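Long-range contacts in putative uncharacterized protein (Toxoplasma gondii, PDB 4FBD), which is of unknown function but belongs to the DUF3228 family of conserved hypothetical proteins: residues A[93-98]-A[148-153]; A[33-38]-A[178-183]. All coordinates share one frame; numbering follows the deposited sequence.

Interaction 1: A[93-98]-A[148-153]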
loop_
_atom_site.group_PDB
_atom_site.type_symbol
_atom_site.label_atom_id
_atom_site.label_comp_id
_atom_site.label_asym_id
_atom_site.label_seq_id
_atom_site.Cartn_x
_atom_site.Cartn_y
_atom_site.Cartn_z
ATOM N N LEU A 93 -1.372 28.733 -1.983
ATOM C CA LEU A 93 -0.792 29.467 -0.876
ATOM C C LEU A 93 -1.334 28.944 0.449
ATOM O O LEU A 93 -2.422 28.370 0.501
ATOM C CB LEU A 93 -1.095 30.960 -0.952
ATOM C CG LEU A 93 -2.572 31.322 -0.980
ATOM C CD1 LEU A 93 -2.816 32.765 -0.515
ATOM C CD2 LEU A 93 -3.131 31.058 -2.395
ATOM N N TYR A 94 -0.562 29.179 1.502
ATOM C CA TYR A 94 -0.908 28.803 2.861
ATOM C C TYR A 94 -1.272 30.020 3.632
ATOM O O TYR A 94 -0.567 30.994 3.564
ATOM C CB TYR A 94 0.293 28.163 3.553
ATOM C CG TYR A 94 0.685 26.941 2.841
ATOM C CD1 TYR A 94 -0.037 25.776 3.016
ATOM C CD2 TYR A 94 1.719 26.946 1.938
ATOM C CE1 TYR A 94 0.276 24.647 2.330
ATOM C CE2 TYR A 94 2.061 25.797 1.261
ATOM C CZ TYR A 94 1.321 24.654 1.469
ATOM O OH TYR A 94 1.584 23.526 0.785
ATOM N N ILE A 95 -2.398 29.980 4.329
ATOM C CA ILE A 95 -2.832 31.071 5.160
ATOM C C ILE A 95 -3.251 30.480 6.537
ATOM O O ILE A 95 -3.506 29.259 6.660
ATOM C CB ILE A 95 -4.040 31.816 4.541
ATOM C CG1 ILE A 95 -5.289 30.921 4.545
ATOM C CG2 ILE A 95 -3.739 32.283 3.095
ATOM C CD1 ILE A 95 -6.582 31.636 4.066
ATOM N N PRO A 96 -3.303 31.319 7.566
ATOM C CA PRO A 96 -3.801 30.844 8.861
ATOM C C PRO A 96 -5.232 30.290 8.757
ATOM O O PRO A 96 -6.044 30.789 7.967
ATOM C CB PRO A 96 -3.809 32.111 9.723
ATOM C CG PRO A 96 -2.758 33.018 9.085
ATOM C CD PRO A 96 -2.857 32.727 7.610
ATOM N N ASN A 97 -5.519 29.252 9.535
ATOM C CA ASN A 97 -6.811 28.596 9.523
ATOM C C ASN A 97 -7.818 29.372 10.368
ATOM O O ASN A 97 -8.011 29.088 11.544
ATOM C CB ASN A 97 -6.636 27.174 10.051
ATOM C CG ASN A 97 -7.895 26.353 9.946
ATOM O OD1 ASN A 97 -8.901 26.807 9.387
ATOM N ND2 ASN A 97 -7.849 25.125 10.471
ATOM N N PHE A 98 -8.485 30.340 9.761
ATOM C CA PHE A 98 -9.429 31.174 10.497
ATOM C C PHE A 98 -10.848 30.608 10.598
ATOM O O PHE A 98 -11.654 31.169 11.323
ATOM C CB PHE A 98 -9.496 32.584 9.904
ATOM C CG PHE A 98 -10.146 32.640 8.564
ATOM C CD1 PHE A 98 -11.517 32.838 8.453
ATOM C CD2 PHE A 98 -9.402 32.502 7.424
ATOM C CE1 PHE A 98 -12.134 32.900 7.203
ATOM C CE2 PHE A 98 -9.997 32.559 6.156
ATOM C CZ PHE A 98 -11.356 32.752 6.044
ATOM N N ALA A 148 -3.378 24.076 11.673
ATOM C CA ALA A 148 -2.619 25.292 11.676
ATOM C C ALA A 148 -2.849 26.158 10.421
ATOM O O ALA A 148 -2.909 27.404 10.503
ATOM C CB ALA A 148 -1.166 24.942 11.814
ATOM N N PHE A 149 -3.030 25.508 9.272
ATOM C CA PHE A 149 -3.149 26.235 8.013
ATOM C C PHE A 149 -4.183 25.713 7.049
ATOM O O PHE A 149 -4.728 24.641 7.224
ATOM C CB PHE A 149 -1.820 26.146 7.249
ATOM C CG PHE A 149 -0.625 26.549 8.050
ATOM C CD1 PHE A 149 -0.370 27.887 8.312
ATOM C CD2 PHE A 149 0.278 25.589 8.504
ATOM C CE1 PHE A 149 0.752 28.260 9.059
ATOM C CE2 PHE A 149 1.396 25.953 9.251
ATOM C CZ PHE A 149 1.636 27.280 9.527
ATOM N N LEU A 150 -4.442 26.525 6.025
ATOM C CA LEU A 150 -5.272 26.159 4.905
ATOM C C LEU A 150 -4.388 26.274 3.663
ATOM O O LEU A 150 -3.749 27.314 3.447
ATOM C CB LEU A 150 -6.472 27.095 4.759
ATOM C CG LEU A 150 -7.419 27.125 5.954
ATOM C CD1 LEU A 150 -8.462 28.187 5.763
ATOM C CD2 LEU A 150 -8.032 25.729 6.189
ATOM N N ASP A 151 -4.309 25.197 2.886
ATOM C CA ASP A 151 -3.582 25.197 1.641
ATOM C C ASP A 151 -4.691 25.566 0.676
ATOM O O ASP A 151 -5.660 24.804 0.518
ATOM C CB ASP A 151 -3.013 23.812 1.347
ATOM C CG ASP A 151 -2.015 23.796 0.183
ATOM O OD1 ASP A 151 -1.766 24.857 -0.431
ATOM O OD2 ASP A 151 -1.455 22.691 -0.099
ATOM N N LEU A 152 -4.607 26.762 0.100
ATOM C CA LEU A 152 -5.607 27.223 -0.852
ATOM C C LEU A 152 -5.097 26.899 -2.233
ATOM O O LEU A 152 -4.012 27.363 -2.630
ATOM C CB LEU A 152 -5.835 28.710 -0.726
ATOM C CG LEU A 152 -6.294 29.230 0.637
ATOM C CD1 LEU A 152 -6.418 30.787 0.596
ATOM C CD2 LEU A 152 -7.584 28.546 1.052
ATOM N N ILE A 153 -5.849 26.090 -2.970
ATOM C CA ILE A 153 -5.406 25.711 -4.306
ATOM C C ILE A 153 -6.117 26.598 -5.285
ATOM O O ILE A 153 -7.340 26.707 -5.233
ATOM C CB ILE A 153 -5.727 24.258 -4.639
ATOM C CG1 ILE A 153 -5.305 23.328 -3.496
ATOM C CG2 ILE A 153 -5.040 23.867 -5.949
ATOM C CD1 ILE A 153 -3.833 23.392 -3.195
#
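Strands 93-96 and 149-153 run antiparallel, their axes inclined at 150° and 4.6 Å apart, joined by paired backbone hydrogen bonds at Leu-93 with Leu-152 and at Ile-95 with Leu-150. Of these the shortest is Leu-152 N to Leu-93 O, 2.7 Å and close to straight. Between them Tyr-94 and Asp-151 form a non-hydrogen-bonded pair, where a CA-H...O contact joins Tyr-94 CA to Leu-150 O, 3.3 Å carbon to oxygen. Past Pro-96 the ladder fades into a weak bond from Asn-97 N to Ala-148 O, with Asn-97 at the centre of an inverse gamma turn.

The two faces differ in chemistry. On one, Leu-93, Ile-95, Leu-150 and Leu-152 form an aliphatic layer: Ile-95 CD1 meets Leu-152 CD1 at 3.6 Å, the two side chains crossing at about a right angle, while Ile-95 CG1 rests against Leu-150 CB. Leu-150 also reaches the turn, its CD2 lying 3.5 Å from Asn-97 OD1; ND2 of the Asn-97 side chain donates to the carbonyl oxygens of Ala-147 and Ala-101. On the other face OD1 of Asp-151 lies over one face of the Tyr-94 ring, near CE1 and CZ, with ring and carboxylate planes 29° apart, and Asp-151 CG comes within 3.3 Å of Tyr-94 CE1. With CG of Asp-151 opposite the residue's backbone nitrogen (chi1 -169°), OD1 is carried over the ring, and His-92 ND1, hydrogen-bonded to OD1, helps fix the carboxylate's rotation. Phe-149 sets its ring edge against Ile-95 O.

Val-70 and Val-74 of helix 63-76 pack on Leu-152 and Leu-93, so the pair shows a helix packed on one face of a mixed five-stranded sheet, as in alpha/beta folds.

Interaction 2: A[33-38]-A[178-183]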
loop_
_atom_site.group_PDB
_atom_site.type_symbol
_atom_site.label_atom_id
_atom_site.label_comp_id
_atom_site.label_asym_id
_atom_site.label_seq_id
_atom_site.Cartn_x
_atom_site.Cartn_y
_atom_site.Cartn_z
ATOM N N PRO A 33 -1.071 43.177 -8.771
ATOM C CA PRO A 33 -2.244 43.799 -8.154
ATOM C C PRO A 33 -3.522 43.612 -8.983
ATOM O O PRO A 33 -4.614 43.498 -8.417
ATOM C CB PRO A 33 -1.860 45.278 -8.093
ATOM C CG PRO A 33 -0.376 45.278 -7.995
ATOM C CD PRO A 33 0.105 44.069 -8.748
ATOM N N ALA A 34 -3.372 43.599 -10.310
ATOM C CA ALA A 34 -4.495 43.397 -11.231
ATOM C C ALA A 34 -4.964 41.944 -11.177
ATOM O O ALA A 34 -6.109 41.641 -11.511
ATOM C CB ALA A 34 -4.103 43.782 -12.652
ATOM N N ASP A 35 -4.070 41.050 -10.757
ATOM C CA ASP A 35 -4.396 39.635 -10.592
ATOM C C ASP A 35 -4.840 39.366 -9.126
ATOM O O ASP A 35 -4.563 38.305 -8.548
ATOM C CB ASP A 35 -3.197 38.764 -11.012
ATOM C CG ASP A 35 -2.776 39.003 -12.479
ATOM O OD1 ASP A 35 -3.309 39.943 -13.119
ATOM O OD2 ASP A 35 -1.913 38.256 -12.992
ATOM N N LEU A 36 -5.506 40.367 -8.544
ATOM C CA LEU A 36 -6.070 40.310 -7.197
ATOM C C LEU A 36 -7.306 41.202 -7.173
ATOM O O LEU A 36 -7.381 42.176 -7.902
ATOM C CB LEU A 36 -5.073 40.764 -6.124
ATOM C CG LEU A 36 -3.884 39.853 -5.798
ATOM C CD1 LEU A 36 -2.981 40.500 -4.774
ATOM C CD2 LEU A 36 -4.338 38.494 -5.299
ATOM N N PRO A 37 -8.277 40.895 -6.322
ATOM C CA PRO A 37 -8.326 39.812 -5.355
ATOM C C PRO A 37 -8.560 38.437 -5.966
ATOM O O PRO A 37 -8.857 38.312 -7.154
ATOM C CB PRO A 37 -9.539 40.177 -4.513
ATOM C CG PRO A 37 -10.454 40.862 -5.483
ATOM C CD PRO A 37 -9.565 41.607 -6.417
ATOM N N LEU A 38 -8.409 37.422 -5.130
ATOM C CA LEU A 38 -8.668 36.058 -5.519
ATOM C C LEU A 38 -10.158 35.826 -5.507
ATOM O O LEU A 38 -10.894 36.438 -4.708
ATOM C CB LEU A 38 -8.062 35.097 -4.508
ATOM C CG LEU A 38 -6.559 35.124 -4.321
ATOM C CD1 LEU A 38 -6.242 34.213 -3.169
ATOM C CD2 LEU A 38 -5.805 34.737 -5.565
ATOM N N ALA A 178 -13.611 38.315 -14.574
ATOM C CA ALA A 178 -13.574 37.322 -13.509
ATOM C C ALA A 178 -12.194 37.345 -12.876
ATOM O O ALA A 178 -11.217 37.658 -13.527
ATOM C CB ALA A 178 -13.881 35.924 -14.072
ATOM N N PRO A 179 -12.094 37.007 -11.597
ATOM C CA PRO A 179 -10.749 37.017 -11.025
ATOM C C PRO A 179 -9.749 36.161 -11.836
ATOM O O PRO A 179 -10.138 35.151 -12.453
ATOM C CB PRO A 179 -10.959 36.417 -9.628
ATOM C CG PRO A 179 -12.416 36.653 -9.295
ATOM C CD PRO A 179 -13.143 36.682 -10.608
ATOM N N ALA A 180 -8.477 36.558 -11.833
ATOM C CA ALA A 180 -7.456 35.818 -12.572
ATOM C C ALA A 180 -7.250 34.438 -11.946
ATOM O O ALA A 180 -7.099 33.449 -12.644
ATOM C CB ALA A 180 -6.153 36.601 -12.623
ATOM N N TRP A 181 -7.295 34.388 -10.621
ATOM C CA TRP A 181 -7.124 33.149 -9.884
ATOM C C TRP A 181 -8.301 32.914 -9.008
ATOM O O TRP A 181 -8.755 33.828 -8.344
ATOM C CB TRP A 181 -5.887 33.244 -8.985
ATOM C CG TRP A 181 -4.661 33.359 -9.780
ATOM C CD1 TRP A 181 -4.000 34.497 -10.100
ATOM C CD2 TRP A 181 -3.966 32.289 -10.422
ATOM N NE1 TRP A 181 -2.912 34.205 -10.882
ATOM C CE2 TRP A 181 -2.872 32.853 -11.099
ATOM C CE3 TRP A 181 -4.163 30.907 -10.485
ATOM C CZ2 TRP A 181 -1.973 32.088 -11.839
ATOM C CZ3 TRP A 181 -3.260 30.138 -11.209
ATOM C CH2 TRP A 181 -2.178 30.732 -11.874
ATOM N N SER A 182 -8.796 31.684 -8.976
ATOM C CA SER A 182 -9.898 31.367 -8.085
ATOM C C SER A 182 -9.617 30.121 -7.282
ATOM O O SER A 182 -9.054 29.162 -7.781
ATOM C CB SER A 182 -11.235 31.227 -8.832
ATOM O OG SER A 182 -11.701 32.498 -9.248
ATOM N N ILE A 183 -10.051 30.151 -6.037
ATOM C CA ILE A 183 -9.894 29.026 -5.133
ATOM C C ILE A 183 -10.850 27.900 -5.573
ATOM O O ILE A 183 -12.061 28.111 -5.667
ATOM C CB ILE A 183 -10.237 29.463 -3.700
ATOM C CG1 ILE A 183 -9.246 30.552 -3.244
ATOM C CG2 ILE A 183 -10.296 28.236 -2.751
ATOM C CD1 ILE A 183 -9.673 31.273 -2.006
HETATM O O HOH W 1 -7.426 36.624 -8.997
#
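Leu-38 packs against Trp-181 where the N-terminal loop reaches strand 181-189, and this is the close end of the contact. Leu-38 CD2 touches Trp-181 CB at 3.7 Å, meeting the root of the side chain and not the indole, while Leu-38 CA lies 3.6 Å from Trp-181 O. Leu-38 is buried, its side chain also resting on Leu-154 and on Val-70 of helix 63-76, and Asn-71 OD1 accepts its backbone N-H.

Toward Asp-35 and the exposed Pro-37, on the solvent side, the fit slackens. The side chains of Asp-35 and Ala-180 meet through their CB atoms, 4.0 Å apart. Trp-181 CG lies opposite its carbonyl carbon (chi1 -65°), which brings the indole edge to Asp-35 O, 4.2 Å from Trp-181 CD1. Pro-179 CB comes to 3.8 Å from Pro-37 O, beside a proline ring that follows a cis peptide bond. A water between the two backbones accepts the N-H of Trp-181 N at 2.8 Å and is hydrogen-bonded to Pro-37 O at 2.9 Å, probably as donor.

Beyond this point Gly-39 makes backbone hydrogen bonds with Trp-181 and Ile-183. The chemistry implies that the loop before strand 39-40 is held by a buried Leu-38, light apolar contacts and a water bridge, without direct hydrogen bonds between the two segments.

Both contacts belong to one mixed sheet, in which strand 149-156 of interaction 1 is the neighbour of strand 181-189 of interaction 2. Their centres lie about 17 Å apart, yet they meet through packing: Leu-152 CD1 is 4.2 Å from Ile-183 CD1. Helix 63-76 links them further, since Val-70 touches both Leu-152 and Leu-38. Along the chain, interaction 1 is nested within the loop that interaction 2 closes. The pair illustrates how a sheet grades from its middle to its margin: the 93-98/148-153 contact is buried and directly bonded, whereas the 33-38/178-183 contact lies at the surface and is bridged by water.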